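Local coordinates for xylose isomerase domain protein TIM barrel (Planctomyces limnophilus, PDB 3TVA), which binds a magnesium ion in a TIM barrel of the xylose isomerase-like family and probably acts as an isomerase, at residues P9-I13 with R284-C290; L167-E172 with K202-Y206; C212-L216 with W227-V231. All coordinates share one frame; numbering follows the deposited sequence. Where two conformers were deposited one is given.

Contact 1: P9-I13 with R284-C290; sequences PYWPI and RKKIANC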
ATOM      1  N   PRO A   9      -4.068  -5.743  20.813  1.00 54.93           N
ATOM      2  CA  PRO A   9      -4.399  -4.311  20.842  1.00 52.42           C
ATOM      3  C   PRO A   9      -4.819  -3.810  19.469  1.00 42.04           C
ATOM      4  O   PRO A   9      -4.192  -4.149  18.467  1.00 39.16           O
ATOM      5  CB  PRO A   9      -3.089  -3.644  21.276  1.00 57.81           C
ATOM      6  CG  PRO A   9      -2.020  -4.639  20.971  1.00 59.67           C
ATOM      7  CD  PRO A   9      -2.651  -5.992  21.132  1.00 58.75           C
ATOM      8  N   TYR A  10      -5.880  -3.014  19.433  1.00 35.41           N
ATOM      9  CA  TYR A  10      -6.435  -2.531  18.180  1.00 29.33           C
ATOM     10  C   TYR A  10      -5.550  -1.461  17.612  1.00 23.06           C
ATOM     11  O   TYR A  10      -4.935  -0.694  18.364  1.00 25.13           O
ATOM     12  CB  TYR A  10      -7.798  -1.891  18.415  1.00 28.42           C
ATOM     13  CG  TYR A  10      -8.770  -2.753  19.164  1.00 32.22           C
ATOM     14  CD1 TYR A  10      -9.628  -2.201  20.110  1.00 30.32           C
ATOM     15  CD2 TYR A  10      -8.846  -4.123  18.914  1.00 31.90           C
ATOM     16  CE1 TYR A  10     -10.538  -2.996  20.798  1.00 36.06           C
ATOM     17  CE2 TYR A  10      -9.742  -4.923  19.591  1.00 34.09           C
ATOM     18  CZ  TYR A  10     -10.590  -4.357  20.532  1.00 35.84           C
ATOM     19  OH  TYR A  10     -11.483  -5.162  21.204  1.00 33.63           O
ATOM     20  N   TRP A  11      -5.530  -1.378  16.288  1.00 21.70           N
ATOM     21  CA  TRP A  11      -4.926  -0.244  15.597  1.00 21.32           C
ATOM     22  C   TRP A  11      -3.502   0.094  16.058  1.00 21.73           C
ATOM     23  O   TRP A  11      -3.218   1.253  16.335  1.00 21.48           O
ATOM     24  CB  TRP A  11      -5.829   0.991  15.758  1.00 19.74           C
ATOM     25  CG  TRP A  11      -7.082   0.942  14.923  1.00 22.10           C
ATOM     26  CD1 TRP A  11      -7.470  -0.064  14.077  1.00 21.41           C
ATOM     27  CD2 TRP A  11      -8.098   1.949  14.839  1.00 19.43           C
ATOM     28  NE1 TRP A  11      -8.668   0.253  13.480  1.00 21.01           N
ATOM     29  CE2 TRP A  11      -9.069   1.488  13.922  1.00 18.78           C
ATOM     30  CE3 TRP A  11      -8.275   3.200  15.442  1.00 18.98           C
ATOM     31  CZ2 TRP A  11     -10.203   2.229  13.599  1.00 16.26           C
ATOM     32  CZ3 TRP A  11      -9.409   3.933  15.130  1.00 16.72           C
ATOM     33  CH2 TRP A  11     -10.362   3.443  14.219  1.00 19.56           C
ATOM     34  N   PRO A  12      -2.600  -0.908  16.128  1.00 21.38           N
ATOM     35  CA  PRO A  12      -1.218  -0.496  16.416  1.00 24.86           C
ATOM     36  C   PRO A  12      -0.760   0.425  15.293  1.00 23.86           C
ATOM     37  O   PRO A  12      -1.156   0.227  14.150  1.00 22.37           O
ATOM     38  CB  PRO A  12      -0.433  -1.814  16.377  1.00 21.71           C
ATOM     39  CG  PRO A  12      -1.236  -2.710  15.458  1.00 21.59           C
ATOM     40  CD  PRO A  12      -2.689  -2.327  15.732  1.00 19.40           C
ATOM     41  N   ILE A  13      -0.018   1.468  15.623  1.00 23.09           N
ATOM     42  CA  ILE A  13       0.437   2.399  14.600  1.00 28.87           C
ATOM     43  C   ILE A  13       1.697   1.875  13.901  1.00 34.99           C
ATOM     44  O   ILE A  13       2.493   1.144  14.492  1.00 39.48           O
ATOM     45  CB  ILE A  13       0.554   3.838  15.153  1.00 38.73           C
ATOM     46  CG1 ILE A  13      -0.850   4.450  15.226  1.00 39.12           C
ATOM     47  CG2 ILE A  13       1.420   4.717  14.262  1.00 40.35           C
ATOM     48  CD1 ILE A  13      -1.281   4.837  16.584  1.00 42.74           C
ATOM     49  N   ARG A 284      -7.312   7.216  17.886  1.00 23.87           N
ATOM     50  CA  ARG A 284      -7.438   5.849  18.375  1.00 25.84           C
ATOM     51  C   ARG A 284      -8.010   5.825  19.782  1.00 26.61           C
ATOM     52  O   ARG A 284      -8.877   5.016  20.085  1.00 24.09           O
ATOM     53  CB  ARG A 284      -6.089   5.122  18.368  1.00 26.60           C
ATOM     54  CG  ARG A 284      -6.176   3.654  18.804  1.00 24.38           C
ATOM     55  CD  ARG A 284      -4.808   2.976  18.695  1.00 25.47           C
ATOM     56  NE  ARG A 284      -3.875   3.534  19.673  1.00 26.43           N
ATOM     57  CZ  ARG A 284      -2.562   3.317  19.681  1.00 29.80           C
ATOM     58  NH1 ARG A 284      -2.006   2.548  18.746  1.00 25.34           N
ATOM     59  NH2 ARG A 284      -1.799   3.870  20.628  1.00 27.84           N
ATOM     60  N   LYS A 285      -7.516   6.711  20.644  1.00 25.44           N
ATOM     61  CA  LYS A 285      -7.982   6.766  22.024  1.00 26.52           C
ATOM     62  C   LYS A 285      -9.465   7.131  22.091  1.00 29.52           C
ATOM     63  O   LYS A 285     -10.215   6.603  22.912  1.00 33.00           O
ATOM     64  CB  LYS A 285      -7.162   7.779  22.824  1.00 27.39           C
ATOM     65  CG  LYS A 285      -7.583   7.915  24.280  1.00 35.54           C
ATOM     66  CD  LYS A 285      -6.695   8.928  24.991  1.00 42.67           C
ATOM     67  CE  LYS A 285      -7.295   9.384  26.319  0.69 48.24           C
ATOM     68  NZ  LYS A 285      -7.302   8.298  27.335  0.69 51.35           N
ATOM     69  N   LYS A 286      -9.880   8.040  21.220  1.00 28.50           N
ATOM     70  CA  LYS A 286     -11.278   8.439  21.140  1.00 30.86           C
ATOM     71  C   LYS A 286     -12.169   7.334  20.562  1.00 33.69           C
ATOM     72  O   LYS A 286     -13.203   7.000  21.138  1.00 32.88           O
ATOM     73  CB  LYS A 286     -11.407   9.704  20.290  1.00 33.18           C
ATOM     74  CG  LYS A 286     -12.818  10.257  20.206  1.00 38.06           C
ATOM     75  CD  LYS A 286     -12.903  11.370  19.173  1.00 39.07           C
ATOM     76  CE  LYS A 286     -14.317  11.955  19.117  1.00 40.00           C
ATOM     77  NZ  LYS A 286     -14.384  13.163  18.243  1.00 36.10           N
ATOM     78  N   ILE A 287     -11.790   6.810  19.398  1.00 30.97           N
ATOM     79  CA  ILE A 287     -12.623   5.841  18.682  1.00 30.87           C
ATOM     80  C   ILE A 287     -12.513   4.383  19.146  1.00 34.61           C
ATOM     81  O   ILE A 287     -13.522   3.704  19.327  1.00 31.71           O
ATOM     82  CB  ILE A 287     -12.331   5.901  17.175  1.00 25.85           C
ATOM     83  CG1 ILE A 287     -12.539   7.324  16.656  1.00 23.07           C
ATOM     84  CG2 ILE A 287     -13.199   4.916  16.399  1.00 23.67           C
ATOM     85  CD1 ILE A 287     -11.944   7.537  15.257  1.00 20.43           C
ATOM     86  N   ALA A 288     -11.286   3.908  19.344  1.00 36.27           N
ATOM     87  CA  ALA A 288     -11.060   2.507  19.686  1.00 39.61           C
ATOM     88  C   ALA A 288     -10.901   2.293  21.186  1.00 48.36           C
ATOM     89  O   ALA A 288     -10.799   1.154  21.644  1.00 45.17           O
ATOM     90  CB  ALA A 288      -9.844   1.968  18.935  1.00 35.62           C
ATOM     91  N   ASN A 289     -10.907   3.399  21.935  1.00 61.04           N
ATOM     92  CA  ASN A 289     -10.679   3.418  23.386  1.00 68.47           C
ATOM     93  C   ASN A 289      -9.311   2.890  23.842  1.00 70.32           C
ATOM     94  O   ASN A 289      -9.154   2.425  24.974  1.00 71.44           O
ATOM     95  CB  ASN A 289     -11.829   2.739  24.141  1.00 73.98           C
ATOM     96  CG  ASN A 289     -13.067   3.610  24.216  1.00 81.05           C
ATOM     97  OD1 ASN A 289     -13.795   3.767  23.232  1.00 80.22           O
ATOM     98  ND2 ASN A 289     -13.314   4.185  25.391  1.00 86.49           N
ATOM     99  N   CYS A 290      -8.324   2.984  22.955  1.00 69.34           N
ATOM    100  CA  CYS A 290      -6.942   2.650  23.289  1.00 71.34           C
ATOM    101  C   CYS A 290      -5.975   3.545  22.516  1.00 69.19           C
ATOM    102  O   CYS A 290      -4.822   3.714  22.907  1.00 70.00           O
ATOM    103  CB  CYS A 290      -6.644   1.176  22.994  1.00 71.76           C
ATOM    104  SG  CYS A 290      -6.631   0.745  21.230  1.00 64.57           S
TER
HETATM  105  O   HOH W   1       0.885   1.737  18.708  1.00 23.87           O
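R284 and W11 lie alongside each other, their side chains running in opposing senses, where the start and the end of a TIM-barrel chain meet: the loop leading into strand 13-18 lies against the last turn of the C-terminal helix 266-287. R284 leaves that helix with CG anti to its own nitrogen (chi1 -177°) and runs extended until a bend at chi3 (67°) turns the guanidinium toward the incoming loop. Its methylene CD packs on W11 CB at 3.7 Å, while CG lies at the edge of the indole near CE3. At the far end NH1 donates to W11 O (3.0 Å) in a nearly straight bond. The oxygen lies in the guanidinium plane, but the donor stands above the carbonyl plane rather than on a lone pair. I13 CD1 covers one guanidinium face and approaches NH1 to 3.2 Å.

The indole of W11 packs against the helix end, where A288 CB comes to 4.0 Å from CE3 and I287 CG2 reaches CH2 at 3.9 Å. W248 of helix 240-249 meets the same ring edge-to-face, and W11 NE1 is hydrogen-bonded to Y252 O, so the tryptophan ties both helices to the loop before strand 13-18. Y10, nearer the surface, turns its ring edge to A288 O, while C290 SG, from the poorly ordered terminus, approaches its CB. A water accepts from both R284 NH1, at 3.0 Å, and the backbone nitrogen of I13.

Contact 2: L167-E172 with K202-Y206; sequences LLEFIE and KVARY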
ATOM      1  N   LEU A 167     -12.753  -1.970  -9.380  1.00 20.95           N
ATOM      2  CA  LEU A 167     -11.894  -2.761  -8.505  1.00 22.60           C
ATOM      3  C   LEU A 167     -12.628  -3.988  -7.943  1.00 23.22           C
ATOM      4  O   LEU A 167     -12.082  -5.090  -7.899  1.00 22.81           O
ATOM      5  CB  LEU A 167     -11.383  -1.901  -7.351  1.00 23.62           C
ATOM      6  CG  LEU A 167     -10.541  -2.629  -6.294  1.00 23.31           C
ATOM      7  CD1 LEU A 167      -9.282  -3.240  -6.898  1.00 19.15           C
ATOM      8  CD2 LEU A 167     -10.177  -1.670  -5.168  1.00 26.25           C
ATOM      9  N   LEU A 168     -13.863  -3.791  -7.508  1.00 21.28           N
ATOM     10  CA  LEU A 168     -14.675  -4.901  -7.023  1.00 18.21           C
ATOM     11  C   LEU A 168     -14.883  -5.949  -8.125  1.00 22.57           C
ATOM     12  O   LEU A 168     -14.818  -7.161  -7.885  1.00 21.88           O
ATOM     13  CB  LEU A 168     -16.044  -4.394  -6.562  1.00 19.33           C
ATOM     14  CG  LEU A 168     -16.156  -3.717  -5.195  1.00 26.25           C
ATOM     15  CD1 LEU A 168     -17.515  -3.008  -5.068  1.00 28.09           C
ATOM     16  CD2 LEU A 168     -15.977  -4.737  -4.072  1.00 21.72           C
ATOM     17  N   GLU A 169     -15.161  -5.470  -9.331  1.00 19.53           N
ATOM     18  CA  GLU A 169     -15.345  -6.340 -10.471  1.00 21.82           C
ATOM     19  C   GLU A 169     -14.077  -7.191 -10.714  1.00 18.70           C
ATOM     20  O   GLU A 169     -14.166  -8.396 -10.966  1.00 17.20           O
ATOM     21  CB  GLU A 169     -15.670  -5.498 -11.708  1.00 22.91           C
ATOM     22  CG  GLU A 169     -16.084  -6.329 -12.909  1.00 35.68           C
ATOM     23  CD  GLU A 169     -16.186  -5.523 -14.201  1.00 42.16           C
ATOM     24  OE1 GLU A 169     -15.677  -4.378 -14.254  1.00 45.61           O
ATOM     25  OE2 GLU A 169     -16.779  -6.045 -15.167  1.00 43.28           O
ATOM     26  N   PHE A 170     -12.907  -6.563 -10.611  1.00 14.74           N
ATOM     27  CA  PHE A 170     -11.636  -7.255 -10.852  1.00 17.21           C
ATOM     28  C   PHE A 170     -11.420  -8.303  -9.785  1.00 16.68           C
ATOM     29  O   PHE A 170     -11.062  -9.448 -10.080  1.00 17.95           O
ATOM     30  CB  PHE A 170     -10.461  -6.260 -10.858  1.00 12.25           C
ATOM     31  CG  PHE A 170      -9.114  -6.902 -11.053  1.00 15.22           C
ATOM     32  CD1 PHE A 170      -8.784  -7.501 -12.263  1.00 15.57           C
ATOM     33  CD2 PHE A 170      -8.165  -6.882 -10.032  1.00 18.96           C
ATOM     34  CE1 PHE A 170      -7.532  -8.089 -12.463  1.00 17.80           C
ATOM     35  CE2 PHE A 170      -6.913  -7.462 -10.214  1.00 17.99           C
ATOM     36  CZ  PHE A 170      -6.593  -8.070 -11.432  1.00 20.90           C
ATOM     37  N   ILE A 171     -11.629  -7.903  -8.534  1.00 16.90           N
ATOM     38  CA  ILE A 171     -11.444  -8.816  -7.412  1.00 15.15           C
ATOM     39  C   ILE A 171     -12.385 -10.007  -7.525  1.00 15.73           C
ATOM     40  O   ILE A 171     -12.006 -11.146  -7.249  1.00 16.92           O
ATOM     41  CB  ILE A 171     -11.656  -8.083  -6.073  1.00 17.40           C
ATOM     42  CG1 ILE A 171     -10.463  -7.150  -5.797  1.00 17.51           C
ATOM     43  CG2 ILE A 171     -11.882  -9.069  -4.930  1.00 11.44           C
ATOM     44  CD1 ILE A 171     -10.657  -6.257  -4.580  1.00 16.27           C
ATOM     45  N   GLU A 172     -13.608  -9.735  -7.957  0.50 17.93           N
ATOM     46  CA  GLU A 172     -14.619 -10.774  -8.106  0.50 20.92           C
ATOM     47  C   GLU A 172     -14.282 -11.727  -9.261  0.50 20.34           C
ATOM     48  O   GLU A 172     -14.575 -12.922  -9.201  0.50 21.07           O
ATOM     49  CB  GLU A 172     -15.987 -10.134  -8.325  0.50 22.07           C
ATOM     50  CG  GLU A 172     -16.967 -10.424  -7.223  0.50 28.44           C
ATOM     51  CD  GLU A 172     -17.441  -9.195  -6.465  0.50 30.12           C
ATOM     52  OE1 GLU A 172     -18.601  -8.777  -6.685  0.50 31.17           O
ATOM     53  OE2 GLU A 172     -16.671  -8.671  -5.631  0.50 26.62           O
ATOM     54  N   LYS A 202     -17.684   0.644   0.121  1.00 19.77           N
ATOM     55  CA  LYS A 202     -18.013  -0.299  -0.942  1.00 21.67           C
ATOM     56  C   LYS A 202     -17.101  -1.522  -0.924  1.00 19.30           C
ATOM     57  O   LYS A 202     -17.545  -2.630  -1.221  1.00 21.50           O
ATOM     58  CB  LYS A 202     -17.913   0.378  -2.310  1.00 28.90           C
ATOM     59  CG  LYS A 202     -19.137   1.181  -2.702  1.00 37.49           C
ATOM     60  CD  LYS A 202     -18.926   1.835  -4.061  1.00 44.33           C
ATOM     61  CE  LYS A 202     -20.214   2.418  -4.620  1.00 52.07           C
ATOM     62  NZ  LYS A 202     -19.970   3.186  -5.879  1.00 56.07           N
ATOM     63  N   VAL A 203     -15.819  -1.313  -0.629  1.00 14.37           N
ATOM     64  CA  VAL A 203     -14.833  -2.400  -0.705  1.00 16.93           C
ATOM     65  C   VAL A 203     -14.532  -3.095   0.622  1.00 15.92           C
ATOM     66  O   VAL A 203     -13.602  -3.903   0.697  1.00 15.19           O
ATOM     67  CB  VAL A 203     -13.534  -1.991  -1.441  1.00 17.05           C
ATOM     68  CG1 VAL A 203     -13.875  -1.453  -2.832  1.00 16.97           C
ATOM     69  CG2 VAL A 203     -12.718  -0.975  -0.622  1.00 11.01           C
ATOM     70  N   ALA A 204     -15.291  -2.737   1.657  1.00 16.71           N
ATOM     71  CA  ALA A 204     -14.977  -3.076   3.043  1.00 15.61           C
ATOM     72  C   ALA A 204     -14.573  -4.541   3.263  1.00 16.15           C
ATOM     73  O   ALA A 204     -13.606  -4.814   3.974  1.00 15.76           O
ATOM     74  CB  ALA A 204     -16.179  -2.723   3.948  1.00 13.26           C
ATOM     75  N   ARG A 205     -15.294  -5.476   2.644  1.00 14.94           N
ATOM     76  CA  ARG A 205     -15.062  -6.899   2.921  1.00 13.74           C
ATOM     77  C   ARG A 205     -13.701  -7.394   2.430  1.00 14.97           C
ATOM     78  O   ARG A 205     -13.246  -8.467   2.845  1.00 16.98           O
ATOM     79  CB  ARG A 205     -16.196  -7.777   2.362  1.00 10.61           C
ATOM     80  CG  ARG A 205     -16.281  -7.823   0.827  1.00 12.29           C
ATOM     81  CD  ARG A 205     -17.597  -8.486   0.410  1.00 13.29           C
ATOM     82  NE  ARG A 205     -17.823  -8.486  -1.043  1.00 17.05           N
ATOM     83  CZ  ARG A 205     -18.380  -7.473  -1.703  1.00 18.91           C
ATOM     84  NH1 ARG A 205     -18.734  -6.368  -1.042  1.00 16.81           N
ATOM     85  NH2 ARG A 205     -18.576  -7.551  -3.015  1.00 14.78           N
ATOM     86  N   TYR A 206     -13.068  -6.641   1.523  1.00 13.00           N
ATOM     87  CA  TYR A 206     -11.731  -6.997   1.036  1.00 12.27           C
ATOM     88  C   TYR A 206     -10.560  -6.262   1.695  1.00 11.70           C
ATOM     89  O   TYR A 206      -9.413  -6.527   1.351  1.00 13.26           O
ATOM     90  CB  TYR A 206     -11.650  -6.840  -0.498  1.00 13.43           C
ATOM     91  CG  TYR A 206     -12.727  -7.596  -1.229  1.00 14.98           C
ATOM     92  CD1 TYR A 206     -12.799  -8.988  -1.142  1.00 16.12           C
ATOM     93  CD2 TYR A 206     -13.674  -6.929  -2.017  1.00 15.39           C
ATOM     94  CE1 TYR A 206     -13.784  -9.705  -1.812  1.00 14.26           C
ATOM     95  CE2 TYR A 206     -14.674  -7.652  -2.717  1.00 13.52           C
ATOM     96  CZ  TYR A 206     -14.718  -9.037  -2.591  1.00 17.52           C
ATOM     97  OH  TYR A 206     -15.690  -9.764  -3.239  1.00 18.45           O
TER
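L168 and V203 bring the two backbones closest, their CA atoms 6.8 Å apart, where helix 164-174 passes the end of helix 196-203 and the 3-10 segment 204-206 that follows it. The ring of Y206 stands between these elements. I171 CG2 sits almost exactly on the ring normal, 3.6 Å from the centroid, a CH-pi contact over the centre of one face. That methyl is anti to the nitrogen of I171, while CG1, on the other branch (chi1 -73°), carries CD1 toward the CD2 side of the same ring. L168 approaches differently: its CD2 lies in the ring plane at the edge, 3.5 Å from CE2, and the leucine runs nearly perpendicular to the tyrosine side chain. Its CG meets V203 CG1, extending the apolar seam toward L167.

In the TIM barrel both helices belong to the outer layer, with strand 179-183 and helix 185-190 between them in sequence and the strand beneath them in space. I181 of that strand touches L167, I171, V203 and Y206, so the helices close over the barrel wall through a shared apolar base.

The polar end of the contact is formed by E172. In the conformer described, one of two deposited, Y206 OH donates to its OE2 at 2.8 Å, arriving from above the carboxylate plane, and R205 NH2 adds a weak bond to the same oxygen at 3.4 Å as part of a salt bridge; this polar link is therefore less certain than the apolar packing. R205 also folds back along its neighbour: CG lies over the ring face of Y206 opposite I171, 3.8 Å above its plane, and CE2 of Y206 sits against one face of the guanidinium.

Contact 3: C212-L216 with W227-V231; sequences CKDAL and WGQEV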
ATOM      1  N   CYS A 212      -2.407   5.386   6.126  1.00 20.43           N
ATOM      2  CA  CYS A 212      -2.906   6.679   6.540  1.00 17.70           C
ATOM      3  C   CYS A 212      -2.063   7.723   5.850  1.00 22.66           C
ATOM      4  O   CYS A 212      -0.890   7.911   6.179  1.00 23.06           O
ATOM      5  CB  CYS A 212      -2.810   6.846   8.058  1.00 19.71           C
ATOM      6  SG  CYS A 212      -3.952   5.741   8.915  1.00 29.56           S
ATOM      7  N   LYS A 213      -2.683   8.396   4.889  1.00 23.46           N
ATOM      8  CA  LYS A 213      -2.011   9.401   4.081  1.00 25.01           C
ATOM      9  C   LYS A 213      -3.088  10.414   3.701  1.00 23.59           C
ATOM     10  O   LYS A 213      -4.274  10.074   3.672  1.00 20.35           O
ATOM     11  CB  LYS A 213      -1.394   8.760   2.832  1.00 19.46           C
ATOM     12  CG  LYS A 213      -0.431   9.690   2.109  1.00 27.32           C
ATOM     13  CD  LYS A 213      -0.444   9.491   0.606  1.00 31.50           C
ATOM     14  CE  LYS A 213       0.198   8.222   0.202  1.00 29.41           C
ATOM     15  NZ  LYS A 213      -0.289   7.744  -1.139  1.00 24.58           N
ATOM     16  N   ASP A 214      -2.698  11.654   3.418  1.00 21.34           N
ATOM     17  CA  ASP A 214      -3.689  12.695   3.131  1.00 23.55           C
ATOM     18  C   ASP A 214      -3.330  13.446   1.846  1.00 22.82           C
ATOM     19  O   ASP A 214      -2.164  13.478   1.440  1.00 22.31           O
ATOM     20  CB  ASP A 214      -3.782  13.673   4.312  1.00 22.74           C
ATOM     21  CG  ASP A 214      -5.173  14.312   4.461  1.00 25.89           C
ATOM     22  OD1 ASP A 214      -5.998  14.248   3.518  1.00 26.41           O
ATOM     23  OD2 ASP A 214      -5.433  14.896   5.534  1.00 24.20           O
ATOM     24  N   ALA A 215      -4.328  14.051   1.208  1.00 21.99           N
ATOM     25  CA  ALA A 215      -4.089  14.790  -0.028  1.00 25.28           C
ATOM     26  C   ALA A 215      -5.166  15.834  -0.278  1.00 26.72           C
ATOM     27  O   ALA A 215      -6.265  15.746   0.271  1.00 28.86           O
ATOM     28  CB  ALA A 215      -4.004  13.828  -1.215  1.00 20.41           C
ATOM     29  N   LEU A 216      -4.843  16.809  -1.124  1.00 24.40           N
ATOM     30  CA  LEU A 216      -5.800  17.821  -1.566  1.00 25.07           C
ATOM     31  C   LEU A 216      -6.249  17.484  -2.983  1.00 26.51           C
ATOM     32  O   LEU A 216      -5.430  17.071  -3.810  1.00 24.65           O
ATOM     33  CB  LEU A 216      -5.146  19.210  -1.561  1.00 28.51           C
ATOM     34  CG  LEU A 216      -4.684  19.752  -0.204  1.00 33.24           C
ATOM     35  CD1 LEU A 216      -3.849  21.043  -0.377  1.00 34.97           C
ATOM     36  CD2 LEU A 216      -5.898  20.007   0.724  1.00 29.85           C
ATOM     37  N   TRP A 227      -2.248  15.649 -11.102  1.00 28.00           N
ATOM     38  CA  TRP A 227      -2.196  15.053  -9.773  1.00 26.70           C
ATOM     39  C   TRP A 227      -2.831  16.016  -8.773  1.00 27.72           C
ATOM     40  O   TRP A 227      -2.704  17.229  -8.917  1.00 25.25           O
ATOM     41  CB  TRP A 227      -0.745  14.847  -9.339  1.00 26.67           C
ATOM     42  CG  TRP A 227      -0.001  13.672  -9.949  1.00 28.24           C
ATOM     43  CD1 TRP A 227       1.172  13.723 -10.678  1.00 28.48           C
ATOM     44  CD2 TRP A 227      -0.346  12.282  -9.846  1.00 24.92           C
ATOM     45  NE1 TRP A 227       1.560  12.450 -11.036  1.00 28.53           N
ATOM     46  CE2 TRP A 227       0.645  11.551 -10.542  1.00 26.56           C
ATOM     47  CE3 TRP A 227      -1.404  11.585  -9.241  1.00 27.32           C
ATOM     48  CZ2 TRP A 227       0.609  10.159 -10.648  1.00 26.29           C
ATOM     49  CZ3 TRP A 227      -1.438  10.199  -9.344  1.00 27.53           C
ATOM     50  CH2 TRP A 227      -0.435   9.501 -10.041  1.00 25.20           C
ATOM     51  N   GLY A 228      -3.489  15.479  -7.748  1.00 28.14           N
ATOM     52  CA  GLY A 228      -3.757  16.270  -6.559  1.00 30.04           C
ATOM     53  C   GLY A 228      -2.444  16.448  -5.799  1.00 30.49           C
ATOM     54  O   GLY A 228      -1.376  16.104  -6.306  1.00 31.81           O
ATOM     55  N   GLN A 229      -2.504  16.974  -4.583  1.00 27.94           N
ATOM     56  CA  GLN A 229      -1.281  17.258  -3.839  1.00 30.67           C
ATOM     57  C   GLN A 229      -1.263  16.527  -2.505  1.00 26.88           C
ATOM     58  O   GLN A 229      -2.170  16.698  -1.696  1.00 29.65           O
ATOM     59  CB  GLN A 229      -1.161  18.767  -3.588  1.00 36.67           C
ATOM     60  CG  GLN A 229       0.062  19.161  -2.773  1.00 46.22           C
ATOM     61  CD  GLN A 229       0.015  20.611  -2.289  1.00 60.66           C
ATOM     62  OE1 GLN A 229      -0.944  21.345  -2.559  1.00 63.63           O
ATOM     63  NE2 GLN A 229       1.056  21.025  -1.565  1.00 64.92           N
ATOM     64  N   GLU A 230      -0.231  15.730  -2.259  1.00 25.38           N
ATOM     65  CA  GLU A 230      -0.124  15.050  -0.972  1.00 28.94           C
ATOM     66  C   GLU A 230       0.305  16.051   0.091  1.00 27.40           C
ATOM     67  O   GLU A 230       1.159  16.882  -0.170  1.00 27.60           O
ATOM     68  CB  GLU A 230       0.864  13.881  -1.028  1.00 31.81           C
ATOM     69  CG  GLU A 230       0.881  13.073   0.266  1.00 39.50           C
ATOM     70  CD  GLU A 230       2.033  12.070   0.358  1.00 43.36           C
ATOM     71  OE1 GLU A 230       2.568  11.658  -0.697  1.00 47.69           O
ATOM     72  OE2 GLU A 230       2.399  11.701   1.498  1.00 40.46           O
ATOM     73  N   VAL A 231      -0.304  15.986   1.274  1.00 27.99           N
ATOM     74  CA  VAL A 231       0.009  16.912   2.360  1.00 27.65           C
ATOM     75  C   VAL A 231       0.098  16.157   3.690  1.00 27.19           C
ATOM     76  O   VAL A 231      -0.308  15.001   3.773  1.00 25.80           O
ATOM     77  CB  VAL A 231      -1.062  18.028   2.483  1.00 30.73           C
ATOM     78  CG1 VAL A 231      -1.037  18.935   1.263  1.00 27.24           C
ATOM     79  CG2 VAL A 231      -2.449  17.414   2.669  1.00 24.00           C
TER
HETATM   80  O   HOH W   2       0.181  12.429   3.849  1.00 26.75           O
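Q229 O accepts the shortest polar bond between these strands, 2.7 Å from L216 N, and a second bond, Q229 N to L216 O at 3.0 Å, runs the other way. The donor L216 N is tilted from the carbonyl plane of Q229, whereas Q229 N lies in that of L216. This antiparallel hydrogen-bonded pair anchors a short beta-hairpin-like excursion, in which strand 229-231 doubles back along the C-terminal end of barrel strand 207-216. Next to it A215 and E230 form a non-hydrogen-bonded pair, and A215 CA comes within 3.2 Å of Q229 O.

The side chains divide between two faces. On one, L216 and Q229 run side by side, and L216 CD1 crosses to V231 CG1 at 3.9 Å. On the other, E230 extends with CG anti to its nitrogen (chi1 -174°), laying its carboxylate across the bent chain of K213; OE2 stands 3.5 Å from K213 CG. A water accepts from D214 N and donates to V231 O at 2.6 Å, and D214 OD1 accepts from its neighbour A215 N.

The charged ends go elsewhere: E230 OE2 forms a salt bridge with R260, and K213 NZ bonds to the magnesium ligand D184. K213 thus meets E230 through its methylenes, while its amine is turned to the metal site.

In the fold
None of the three contacts touches another. Contact 1 brings the chain ends together and so spans the other two in sequence; contact 2 joins outer helices; contact 3 pairs a short antiparallel strand with a barrel strand. Their centres lie about 26 Å (1 and 2), 24 Å (1 and 3) and 23 Å (2 and 3) apart. Helix 196-203 leads, through the 3-10 segment 204-206, into strand 207-216, linking contacts 2 and 3. Contact 3 is nearest the metal: the K213 side chain lies about 4 Å from the magnesium ion, against about 13 Å for L167 of contact 2, while I13 of contact 1 lies about 11 Å from the side chains of the ligands E259 and H211.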